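Local coordinates for ABC-type transport system, molybdenum-specific extracellular solute-binding protein (Clostridium difficile, PDB 4KD5) that probably captures molybdate or tungstate outside the cell and hands it to an ABC transporter, at residues 21-26 with 209-214; 65-70 with 74-79; 100-105 with 164-169; 156-161 with 176-181. All coordinates share one frame; numbering follows the deposited sequence.

The four contacts fall into two groups, in keeping with the two-lobed fold of periplasmic-type binding proteins. Contacts 1 and 2 have centres about 21 Å apart and touch through Lys209 of one and Val77 and Asp79 of the other. Contacts 3 and 4 lie closer, with centres about 11 Å apart; they touch and reach the same sheet. Their segments alternate along the chain, in the order 100-105, 156-161, 164-169, 176-181. The two groups are well separated, with centres 33 to 39 Å apart. Contact 1 joins helix 17-28 to helix 205-215 near the C-terminus and encloses the other three. One lobe is thus built from both ends of the chain.

Contact 1: 21-26 with 209-214; sequences AKIEEE and KKFEEF
Helices 17-28 and 205-215 meet here through segments whose axes come no closer than 11.9 Å, with 115° between their N-to-C directions. The nearest CA atoms, those of Ile23 and Phe214, are 8.9 Å apart. Large side chains fill this distance. Ile23 CG2 lies at the edge of the Phe211 ring, 3.6 Å from Phe211 CZ. This methyl is anti to the backbone N of Ile23, while CG1 is beside that N (chi1 -71°). The two branches therefore serve different rings. CD1, at the end of the CG1 branch, reaches Phe214 CE2 at 4.1 Å. The backbone Ile23 O comes a little closer, 3.9 Å from Phe214 CE2, oblique to the ring. Glu26 contributes its CB, which meets the edge of the Phe214 ring 4.1 Å from Phe214 CZ. Its carboxylate turns away, toward long ion pairs with Lys22 and Lys29. Tyr27 also meets both phenylalanine rings, edge-to-face with Phe211. Ile223 of helix 218-226 touches Ile23 and Glu26, and Val30 of a second subunit packs on Phe214. The side-chain contacts across the two helices are apolar. They imply cohesion by burial of Ile23, Phe211 and Phe214, with the charge of Glu26 kept to one side.

Contact 2: 65-70 with 74-79; sequences KQMKVL and KLLVSD. With SBT (2-butanol), chain G.
Leu70 lays its CB against the branch point of Leu76, with Leu70 CB 3.8 Å from Leu76 CG. The contact is built on a Schellman motif that ends helix 65-72. Lys74 is its C-prime residue, with a positive phi of 58°. The chain turns back there, and Leu75 N donates to Leu70 O over 2.9 Å. The bond is nearly straight, with an N-H...O angle of 172°. Lys74 N closes the inner bond of the motif, to Asp71 O.

The turn brings Leu75 and Leu76 back onto the helix. Leu75 CD1 meets Leu70 CD2 at 3.8 Å, and these two side chains cross at about a right angle. Leu76 CD1 reaches one turn back toward the helix N-terminus, 3.7 Å from the SE atom of Met67, a selenomethionine. The bend of Met67 at chi2 (-69°) helps set where its selenium lies. Phe59 of strand 58-60 touches Met67 and Leu70, while Ser197 of strand 193-198 touches Met67 and Leu76. The apolar cluster is therefore shut in between the helix end and the sheet. Ala14 of a third subunit packs on Leu75.

Beyond the turn, Ser78 OG lies within hydrogen-bonding reach of Asp71 OD1 and of Asp149 OD1 of the third subunit. Its one proton can serve only one at a time. At the other end of the helix segment, Lys65 helps to form the pocket of a bound 2-butanol. Of the two segments, Lys65 N comes nearest to this molecule, 3.6 Å from 2-butanol C3.

Contact 3: 100-105 with 164-169; sequences SGMKDL and VGFVYF. With FMT (formic acid), chain E.
Phe166 meets Met102 and Leu105 with the far end of its ring, and this is the tight part of the contact. Leu105 CD1 lies at the ring edge, 4.0 Å from Phe166 CZ. Met102, a selenomethionine, makes a Met-aromatic contact. Its selenium is 3.9 Å from Phe166 CZ, in an oblique position. Its methyl CE lies at the edge, in the ring plane. Bends at chi2 (-72°) and chi3 (-66°) fold the chain of Met102 back, placing selenium and methyl together beside the ring. The other branch of Leu105 turns to the strand start, where Leu105 CD2 meets Val164 CG2 at 3.8 Å.

The looser, solvent side holds exposed Ser100 and Lys103. Lys103 N makes a weak hydrogen bond to O2 of a formic acid molecule, 3.4 Å away. That molecule probably comes from the crystallisation liquor. Asp104 is buried, and its carboxylate takes the N-H of Ser100, with Ser100 N 3.0 Å from Asp104 OD1. The donor sits above the carboxylate plane.

Strand 164-168 runs between strands 82-94 and 113-116, antiparallel to the first and parallel to the second. Leu89 and Ile113 of these neighbours touch Phe166. Ala127 of helix 122-133 also touches its ring. The strand leads on to Tyr168, a predicted molybdate-binding residue, which packs on Ala123 and Tyr126 of the same helix.

Contact 4: 156-161 with 176-181; sequences WVQSGN and DKIKVV
This is a small, partly buried contact between the C-terminal end of helix 150-159 and the start of strand 178-183. Gln158 carries the helix side of it. Its CG touches both strand-side partners, with Gln158 CG 3.5 Å from Ile178 CG2 and 3.6 Å from Lys177 CB. The glutamine is extended beyond CG (chi2 173°), which takes the amide past Lys177. There Gln158 NE2 lies 3.8 Å from Lys177 CB, a simple packing distance. The amide oxygen is held elsewhere, by a hydrogen bond from Asn175 ND2. Asn175 OD1 in turn accepts from Lys177 N, so one residue ties the amide to the backbone at the strand entry. Lys177 comes in with its CB, but its chain bends at chi2 (-51°) and leads away. Its NZ reaches Asp176 OD2 at 3.4 Å, a weak hydrogen bond within a salt bridge. Ile178 presents CG2 to the glutamine and is itself buried.

Gly160 is the first residue to leave helical geometry, with a positive phi of 87°. Strand 178-183 pairs antiparallel with strand 82-94, where Ile92 touches Ile178. Trp156, further back on the helix, rests on Val145 and Ala147 of strand 144-147.

Contact 1: 21-26 with 209-214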
# COMPACT_ATOMS: atom_id res chain seq x y z
N ALA A 21 -4.59 -8.97 -21.68
CA ALA A 21 -5.46 -7.94 -22.24
C ALA A 21 -6.81 -7.89 -21.52
O ALA A 21 -7.35 -6.82 -21.27
CB ALA A 21 -5.65 -8.16 -23.72
N LYS A 22 -7.35 -9.06 -21.20
CA LYS A 22 -8.60 -9.14 -20.43
C LYS A 22 -8.33 -8.76 -18.97
O LYS A 22 -9.20 -8.23 -18.30
CB LYS A 22 -9.20 -10.54 -20.53
CG LYS A 22 -10.55 -10.71 -19.86
CD LYS A 22 -11.66 -10.03 -20.65
CE LYS A 22 -12.99 -10.77 -20.51
NZ LYS A 22 -13.47 -10.87 -19.11
N ILE A 23 -7.11 -9.03 -18.50
CA ILE A 23 -6.69 -8.62 -17.17
C ILE A 23 -6.67 -7.08 -17.04
O ILE A 23 -7.07 -6.53 -16.01
CB ILE A 23 -5.30 -9.20 -16.81
CG1 ILE A 23 -5.37 -10.71 -16.58
CG2 ILE A 23 -4.72 -8.50 -15.59
CD1 ILE A 23 -6.18 -11.12 -15.36
N GLU A 24 -6.21 -6.40 -18.08
CA GLU A 24 -6.14 -4.95 -18.08
C GLU A 24 -7.51 -4.28 -18.03
O GLU A 24 -7.75 -3.41 -17.19
CB GLU A 24 -5.35 -4.45 -19.31
CG GLU A 24 -3.86 -4.27 -19.08
CD GLU A 24 -3.09 -4.08 -20.37
OE1 GLU A 24 -2.50 -2.99 -20.57
OE2 GLU A 24 -3.06 -5.02 -21.19
N GLU A 25 -8.41 -4.68 -18.92
CA GLU A 25 -9.75 -4.10 -18.98
C GLU A 25 -10.57 -4.42 -17.73
O GLU A 25 -11.45 -3.65 -17.35
CB GLU A 25 -10.49 -4.56 -20.25
CG GLU A 25 -11.44 -5.75 -20.05
CD GLU A 25 -12.90 -5.36 -20.18
OE1 GLU A 25 -13.75 -6.25 -20.38
OE2 GLU A 25 -13.21 -4.15 -20.06
N GLU A 26 -10.26 -5.54 -17.08
CA GLU A 26 -11.01 -5.97 -15.91
C GLU A 26 -10.50 -5.33 -14.63
O GLU A 26 -11.27 -5.09 -13.70
CB GLU A 26 -10.97 -7.50 -15.80
CG GLU A 26 -12.22 -8.14 -15.22
CD GLU A 26 -13.35 -8.22 -16.22
OE1 GLU A 26 -14.40 -8.81 -15.88
OE2 GLU A 26 -13.20 -7.70 -17.35
N LYS A 209 1.85 -5.07 -5.44
CA LYS A 209 1.31 -6.13 -4.61
C LYS A 209 -0.20 -6.24 -4.75
O LYS A 209 -0.76 -7.34 -4.76
CB LYS A 209 1.67 -5.89 -3.13
CG LYS A 209 3.15 -5.99 -2.79
CD LYS A 209 3.34 -6.17 -1.28
CE LYS A 209 4.81 -6.09 -0.88
NZ LYS A 209 5.09 -6.60 0.49
N LYS A 210 -0.86 -5.10 -4.85
CA LYS A 210 -2.31 -5.06 -4.99
C LYS A 210 -2.76 -5.59 -6.35
O LYS A 210 -3.79 -6.27 -6.44
CB LYS A 210 -2.85 -3.65 -4.77
CG LYS A 210 -3.39 -3.38 -3.36
CD LYS A 210 -2.33 -3.58 -2.29
CE LYS A 210 -2.89 -3.29 -0.90
NZ LYS A 210 -4.05 -4.16 -0.55
N PHE A 211 -2.01 -5.29 -7.39
CA PHE A 211 -2.33 -5.82 -8.71
C PHE A 211 -2.03 -7.31 -8.79
O PHE A 211 -2.70 -8.05 -9.49
CB PHE A 211 -1.59 -5.08 -9.83
CG PHE A 211 -1.78 -5.70 -11.18
CD1 PHE A 211 -3.04 -5.75 -11.77
CD2 PHE A 211 -0.71 -6.25 -11.87
CE1 PHE A 211 -3.23 -6.33 -13.02
CE2 PHE A 211 -0.89 -6.83 -13.12
CZ PHE A 211 -2.15 -6.87 -13.69
N GLU A 212 -1.00 -7.75 -8.06
CA GLU A 212 -0.67 -9.17 -8.02
C GLU A 212 -1.79 -9.95 -7.35
O GLU A 212 -2.12 -11.07 -7.76
CB GLU A 212 0.66 -9.41 -7.29
CG GLU A 212 1.09 -10.87 -7.29
CD GLU A 212 2.32 -11.14 -6.44
OE1 GLU A 212 2.37 -12.22 -5.82
OE2 GLU A 212 3.24 -10.29 -6.40
N GLU A 213 -2.39 -9.39 -6.30
CA GLU A 213 -3.47 -10.08 -5.62
C GLU A 213 -4.75 -10.17 -6.44
O GLU A 213 -5.58 -11.03 -6.20
CB GLU A 213 -3.73 -9.50 -4.22
CG GLU A 213 -3.25 -10.40 -3.08
CD GLU A 213 -3.95 -11.75 -3.05
OE1 GLU A 213 -3.37 -12.70 -2.48
OE2 GLU A 213 -5.07 -11.87 -3.58
N PHE A 214 -4.90 -9.28 -7.42
CA PHE A 214 -6.02 -9.38 -8.34
C PHE A 214 -5.83 -10.61 -9.23
O PHE A 214 -6.78 -11.32 -9.54
CB PHE A 214 -6.16 -8.13 -9.21
CG PHE A 214 -7.16 -8.27 -10.32
CD1 PHE A 214 -8.52 -8.31 -10.04
CD2 PHE A 214 -6.75 -8.35 -11.64
CE1 PHE A 214 -9.45 -8.45 -11.06
CE2 PHE A 214 -7.67 -8.48 -12.67
CZ PHE A 214 -9.03 -8.53 -12.37

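Contact 2: 65-70 with 74-79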
# COMPACT_ATOMS: atom_id res chain seq x y z
N LYS A 65 13.14 -21.13 -13.09
CA LYS A 65 14.59 -20.94 -13.19
C LYS A 65 15.01 -19.48 -13.05
O LYS A 65 15.92 -19.15 -12.29
CB LYS A 65 15.10 -21.51 -14.51
CG LYS A 65 16.58 -21.86 -14.54
CD LYS A 65 17.44 -20.70 -15.08
CE LYS A 65 18.93 -20.99 -14.84
NZ LYS A 65 19.83 -19.99 -15.48
N GLN A 66 14.33 -18.59 -13.77
CA GLN A 66 14.69 -17.18 -13.78
C GLN A 66 14.33 -16.44 -12.48
O GLN A 66 14.98 -15.47 -12.12
CB GLN A 66 14.05 -16.49 -14.98
CG GLN A 66 12.87 -17.24 -15.56
CD GLN A 66 13.27 -18.24 -16.62
OE1 GLN A 66 12.65 -19.30 -16.76
NE2 GLN A 66 14.29 -17.91 -17.40
N MSE A 67 13.30 -16.91 -11.79
CA MSE A 67 12.91 -16.35 -10.50
C MSE A 67 13.97 -16.65 -9.44
O MSE A 67 14.29 -15.80 -8.61
CB MSE A 67 11.55 -16.89 -10.06
CG MSE A 67 10.38 -16.32 -10.83
SE MSE A 67 10.09 -14.44 -10.42
CE MSE A 67 8.63 -14.08 -11.66
N LYS A 68 14.51 -17.86 -9.49
CA LYS A 68 15.53 -18.29 -8.53
C LYS A 68 16.79 -17.44 -8.59
O LYS A 68 17.35 -17.07 -7.55
CB LYS A 68 15.85 -19.77 -8.72
CG LYS A 68 14.94 -20.71 -7.94
CD LYS A 68 15.09 -22.16 -8.38
CE LYS A 68 14.13 -23.07 -7.61
NZ LYS A 68 14.21 -24.49 -8.06
N VAL A 69 17.24 -17.13 -9.80
CA VAL A 69 18.41 -16.28 -9.99
C VAL A 69 18.13 -14.88 -9.44
O VAL A 69 18.89 -14.36 -8.62
CB VAL A 69 18.80 -16.15 -11.46
CG1 VAL A 69 20.05 -15.30 -11.61
CG2 VAL A 69 19.02 -17.53 -12.07
N LEU A 70 17.03 -14.29 -9.89
CA LEU A 70 16.61 -12.97 -9.44
C LEU A 70 16.52 -12.86 -7.92
O LEU A 70 16.89 -11.84 -7.35
CB LEU A 70 15.28 -12.57 -10.09
CG LEU A 70 15.35 -12.26 -11.58
CD1 LEU A 70 13.97 -11.96 -12.15
CD2 LEU A 70 16.28 -11.09 -11.81
N LYS A 74 18.74 -10.92 -5.06
CA LYS A 74 17.91 -10.04 -4.24
C LYS A 74 17.23 -8.90 -5.02
O LYS A 74 17.11 -7.78 -4.52
CB LYS A 74 18.71 -9.50 -3.05
CG LYS A 74 19.06 -10.57 -2.01
CD LYS A 74 19.59 -9.95 -0.73
CE LYS A 74 19.39 -10.87 0.46
NZ LYS A 74 17.96 -11.27 0.60
N LEU A 75 16.77 -9.21 -6.22
CA LEU A 75 16.10 -8.23 -7.07
C LEU A 75 14.59 -8.36 -6.96
O LEU A 75 13.84 -7.68 -7.68
CB LEU A 75 16.56 -8.37 -8.52
CG LEU A 75 18.04 -8.11 -8.79
CD1 LEU A 75 18.41 -8.43 -10.23
CD2 LEU A 75 18.40 -6.68 -8.48
N LEU A 76 14.13 -9.22 -6.06
CA LEU A 76 12.70 -9.46 -5.88
C LEU A 76 12.25 -9.12 -4.47
O LEU A 76 13.04 -9.19 -3.52
CB LEU A 76 12.36 -10.93 -6.17
CG LEU A 76 12.61 -11.48 -7.57
CD1 LEU A 76 12.10 -12.91 -7.69
CD2 LEU A 76 11.94 -10.61 -8.60
N VAL A 77 10.98 -8.74 -4.34
CA VAL A 77 10.33 -8.70 -3.03
C VAL A 77 9.92 -10.14 -2.74
O VAL A 77 8.89 -10.61 -3.23
CB VAL A 77 9.09 -7.77 -3.05
CG1 VAL A 77 8.52 -7.62 -1.65
CG2 VAL A 77 9.46 -6.41 -3.60
N SER A 78 10.75 -10.84 -1.97
CA SER A 78 10.66 -12.30 -1.79
C SER A 78 9.29 -12.84 -1.39
O SER A 78 8.83 -13.85 -1.93
CB SER A 78 11.71 -12.77 -0.78
OG SER A 78 13.02 -12.54 -1.25
N ASP A 79 8.63 -12.18 -0.44
CA ASP A 79 7.35 -12.66 0.07
C ASP A 79 6.20 -12.51 -0.94
O ASP A 79 5.09 -12.97 -0.69
CB ASP A 79 6.99 -11.97 1.39
CG ASP A 79 7.52 -10.55 1.47
OD1 ASP A 79 6.74 -9.65 1.86
OD2 ASP A 79 8.71 -10.34 1.17
C1 SBT G . 12.20 -25.21 -12.93
C2 SBT G . 11.39 -24.52 -14.01
C3 SBT G . 12.30 -24.03 -15.13
C4 SBT G . 11.53 -23.91 -16.43
OH SBT G . 10.47 -25.47 -14.54

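Contact 3: 100-105 with 164-169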
# COMPACT_ATOMS: atom_id res chain seq x y z
N SER A 100 -9.63 -41.92 -29.25
CA SER A 100 -10.29 -42.00 -27.94
C SER A 100 -9.49 -41.42 -26.77
O SER A 100 -10.03 -40.68 -25.95
CB SER A 100 -10.68 -43.44 -27.64
OG SER A 100 -10.95 -43.62 -26.26
N GLY A 101 -8.21 -41.78 -26.68
CA GLY A 101 -7.39 -41.35 -25.56
C GLY A 101 -5.92 -41.73 -25.64
O GLY A 101 -5.41 -42.06 -26.71
N MSE A 102 -5.24 -41.67 -24.50
CA MSE A 102 -3.81 -41.99 -24.41
C MSE A 102 -3.52 -43.45 -24.72
O MSE A 102 -2.45 -43.78 -25.22
CB MSE A 102 -3.26 -41.63 -23.02
CG MSE A 102 -3.17 -40.15 -22.73
SE MSE A 102 -1.75 -39.22 -23.69
CE MSE A 102 -0.25 -40.11 -22.86
N LYS A 103 -4.47 -44.33 -24.41
CA LYS A 103 -4.33 -45.75 -24.71
C LYS A 103 -4.18 -45.98 -26.21
O LYS A 103 -3.52 -46.92 -26.64
CB LYS A 103 -5.52 -46.54 -24.16
CG LYS A 103 -5.14 -47.61 -23.13
CD LYS A 103 -6.34 -48.10 -22.30
CE LYS A 103 -7.29 -48.99 -23.09
NZ LYS A 103 -8.41 -48.22 -23.71
N ASP A 104 -4.79 -45.10 -27.00
CA ASP A 104 -4.79 -45.21 -28.46
C ASP A 104 -3.44 -44.87 -29.09
O ASP A 104 -3.26 -45.04 -30.30
CB ASP A 104 -5.89 -44.34 -29.06
CG ASP A 104 -7.28 -44.79 -28.64
OD1 ASP A 104 -8.23 -44.52 -29.40
OD2 ASP A 104 -7.41 -45.40 -27.56
N LEU A 105 -2.49 -44.40 -28.29
CA LEU A 105 -1.14 -44.11 -28.78
C LEU A 105 -0.43 -45.40 -29.19
O LEU A 105 0.36 -45.42 -30.13
CB LEU A 105 -0.31 -43.39 -27.72
CG LEU A 105 -0.67 -41.97 -27.30
CD1 LEU A 105 0.35 -41.44 -26.30
CD2 LEU A 105 -0.72 -41.06 -28.50
N VAL A 164 -2.25 -37.55 -33.96
CA VAL A 164 -2.39 -36.86 -32.68
C VAL A 164 -1.22 -35.91 -32.42
O VAL A 164 -0.24 -35.91 -33.16
CB VAL A 164 -2.52 -37.83 -31.50
CG1 VAL A 164 -3.66 -38.78 -31.71
CG2 VAL A 164 -1.22 -38.61 -31.32
N GLY A 165 -1.33 -35.13 -31.35
CA GLY A 165 -0.28 -34.20 -30.97
C GLY A 165 -0.23 -33.91 -29.49
O GLY A 165 -1.19 -34.16 -28.76
N PHE A 166 0.91 -33.39 -29.03
CA PHE A 166 1.06 -32.96 -27.64
C PHE A 166 1.25 -31.45 -27.58
O PHE A 166 2.10 -30.89 -28.28
CB PHE A 166 2.22 -33.68 -26.96
CG PHE A 166 1.87 -35.06 -26.47
CD1 PHE A 166 1.27 -35.23 -25.24
CD2 PHE A 166 2.14 -36.17 -27.25
CE1 PHE A 166 0.94 -36.49 -24.78
CE2 PHE A 166 1.81 -37.44 -26.80
CZ PHE A 166 1.21 -37.60 -25.56
N VAL A 167 0.45 -30.79 -26.75
CA VAL A 167 0.36 -29.34 -26.78
C VAL A 167 -0.16 -28.82 -25.43
O VAL A 167 -0.72 -29.60 -24.66
CB VAL A 167 -0.54 -28.91 -27.96
CG1 VAL A 167 -1.90 -28.47 -27.48
CG2 VAL A 167 0.12 -27.83 -28.79
N TYR A 168 0.06 -27.55 -25.13
CA TYR A 168 -0.53 -26.96 -23.92
C TYR A 168 -2.02 -26.73 -24.13
O TYR A 168 -2.46 -26.49 -25.25
CB TYR A 168 0.15 -25.63 -23.56
CG TYR A 168 1.56 -25.76 -23.04
CD1 TYR A 168 2.04 -26.97 -22.57
CD2 TYR A 168 2.41 -24.66 -23.01
CE1 TYR A 168 3.33 -27.08 -22.09
CE2 TYR A 168 3.69 -24.77 -22.53
CZ TYR A 168 4.15 -25.98 -22.08
OH TYR A 168 5.43 -26.09 -21.60
N PHE A 169 -2.81 -26.79 -23.06
CA PHE A 169 -4.24 -26.55 -23.19
C PHE A 169 -4.52 -25.14 -23.69
O PHE A 169 -5.45 -24.91 -24.45
CB PHE A 169 -4.96 -26.80 -21.88
CG PHE A 169 -6.45 -26.85 -22.01
CD1 PHE A 169 -7.06 -27.82 -22.80
CD2 PHE A 169 -7.26 -25.93 -21.36
CE1 PHE A 169 -8.43 -27.87 -22.93
CE2 PHE A 169 -8.64 -25.98 -21.49
CZ PHE A 169 -9.22 -26.95 -22.27
C FMT E . -6.03 -43.57 -20.63
O1 FMT E . -5.21 -42.73 -20.28
O2 FMT E . -6.53 -43.62 -21.75

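Contact 4: 156-161 with 176-181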
# COMPACT_ATOMS: atom_id res chain seq x y z
N TRP A 156 -0.18 -29.52 -38.20
CA TRP A 156 -0.02 -30.90 -38.67
C TRP A 156 -1.23 -31.74 -38.30
O TRP A 156 -1.71 -32.54 -39.11
CB TRP A 156 1.23 -31.53 -38.04
CG TRP A 156 2.53 -30.96 -38.53
CD1 TRP A 156 2.70 -30.02 -39.50
CD2 TRP A 156 3.84 -31.31 -38.06
NE1 TRP A 156 4.04 -29.76 -39.66
CE2 TRP A 156 4.75 -30.53 -38.80
CE3 TRP A 156 4.32 -32.20 -37.10
CZ2 TRP A 156 6.14 -30.62 -38.59
CZ3 TRP A 156 5.69 -32.28 -36.90
CH2 TRP A 156 6.58 -31.50 -37.64
N VAL A 157 -1.71 -31.56 -37.08
CA VAL A 157 -2.83 -32.33 -36.55
C VAL A 157 -4.13 -31.92 -37.23
O VAL A 157 -4.98 -32.77 -37.53
CB VAL A 157 -2.93 -32.16 -35.02
CG1 VAL A 157 -4.14 -32.87 -34.49
CG2 VAL A 157 -1.68 -32.71 -34.35
N GLN A 158 -4.28 -30.63 -37.49
CA GLN A 158 -5.44 -30.09 -38.20
C GLN A 158 -5.52 -30.62 -39.63
O GLN A 158 -6.60 -30.89 -40.15
CB GLN A 158 -5.38 -28.56 -38.24
CG GLN A 158 -6.34 -27.85 -37.30
CD GLN A 158 -6.11 -26.35 -37.26
OE1 GLN A 158 -5.64 -25.81 -36.26
NE2 GLN A 158 -6.45 -25.67 -38.36
N SER A 159 -4.36 -30.75 -40.27
CA SER A 159 -4.28 -31.14 -41.67
C SER A 159 -4.22 -32.65 -41.83
O SER A 159 -4.26 -33.16 -42.96
CB SER A 159 -3.05 -30.51 -42.34
OG SER A 159 -1.85 -31.01 -41.78
N GLY A 160 -4.12 -33.38 -40.72
CA GLY A 160 -4.12 -34.83 -40.76
C GLY A 160 -2.76 -35.45 -40.98
O GLY A 160 -2.61 -36.67 -40.97
N ASN A 161 -1.75 -34.60 -41.17
CA ASN A 161 -0.38 -35.06 -41.35
C ASN A 161 0.11 -35.83 -40.13
O ASN A 161 0.92 -36.75 -40.24
CB ASN A 161 0.55 -33.88 -41.63
CG ASN A 161 0.51 -33.44 -43.08
OD1 ASN A 161 -0.43 -32.78 -43.52
ND2 ASN A 161 1.55 -33.80 -43.83
N ASP A 176 -11.80 -24.75 -32.99
CA ASP A 176 -12.74 -25.87 -33.11
C ASP A 176 -12.27 -26.93 -34.11
O ASP A 176 -12.82 -28.03 -34.16
CB ASP A 176 -14.13 -25.37 -33.51
CG ASP A 176 -14.11 -24.57 -34.80
OD1 ASP A 176 -13.23 -23.70 -34.95
OD2 ASP A 176 -14.98 -24.80 -35.66
N LYS A 177 -11.25 -26.59 -34.89
CA LYS A 177 -10.72 -27.49 -35.91
C LYS A 177 -10.03 -28.69 -35.27
O LYS A 177 -10.00 -29.78 -35.84
CB LYS A 177 -9.75 -26.76 -36.82
CG LYS A 177 -10.27 -25.44 -37.37
CD LYS A 177 -11.65 -25.60 -38.00
CE LYS A 177 -12.20 -24.25 -38.46
NZ LYS A 177 -13.65 -24.31 -38.79
N ILE A 178 -9.47 -28.47 -34.08
CA ILE A 178 -8.88 -29.55 -33.30
C ILE A 178 -9.78 -29.85 -32.11
O ILE A 178 -10.70 -29.09 -31.81
CB ILE A 178 -7.49 -29.19 -32.77
CG1 ILE A 178 -7.56 -28.00 -31.81
CG2 ILE A 178 -6.54 -28.88 -33.91
CD1 ILE A 178 -7.01 -28.30 -30.44
N LYS A 179 -9.49 -30.94 -31.41
CA LYS A 179 -10.21 -31.30 -30.20
C LYS A 179 -9.25 -31.87 -29.16
O LYS A 179 -8.26 -32.52 -29.52
CB LYS A 179 -11.33 -32.28 -30.53
CG LYS A 179 -11.22 -33.64 -29.86
CD LYS A 179 -12.16 -34.64 -30.54
CE LYS A 179 -12.08 -36.01 -29.88
NZ LYS A 179 -12.89 -37.03 -30.60
N VAL A 180 -9.51 -31.60 -27.89
CA VAL A 180 -8.66 -32.11 -26.81
C VAL A 180 -9.13 -33.49 -26.38
O VAL A 180 -10.16 -33.63 -25.73
CB VAL A 180 -8.65 -31.15 -25.60
CG1 VAL A 180 -7.78 -31.70 -24.48
CG2 VAL A 180 -8.15 -29.78 -26.02
N VAL A 181 -8.36 -34.51 -26.76
CA VAL A 181 -8.71 -35.90 -26.51
C VAL A 181 -8.64 -36.26 -25.02
O VAL A 181 -9.56 -36.86 -24.46
CB VAL A 181 -7.79 -36.85 -27.28
CG1 VAL A 181 -8.14 -38.28 -27.00
CG2 VAL A 181 -7.86 -36.57 -28.77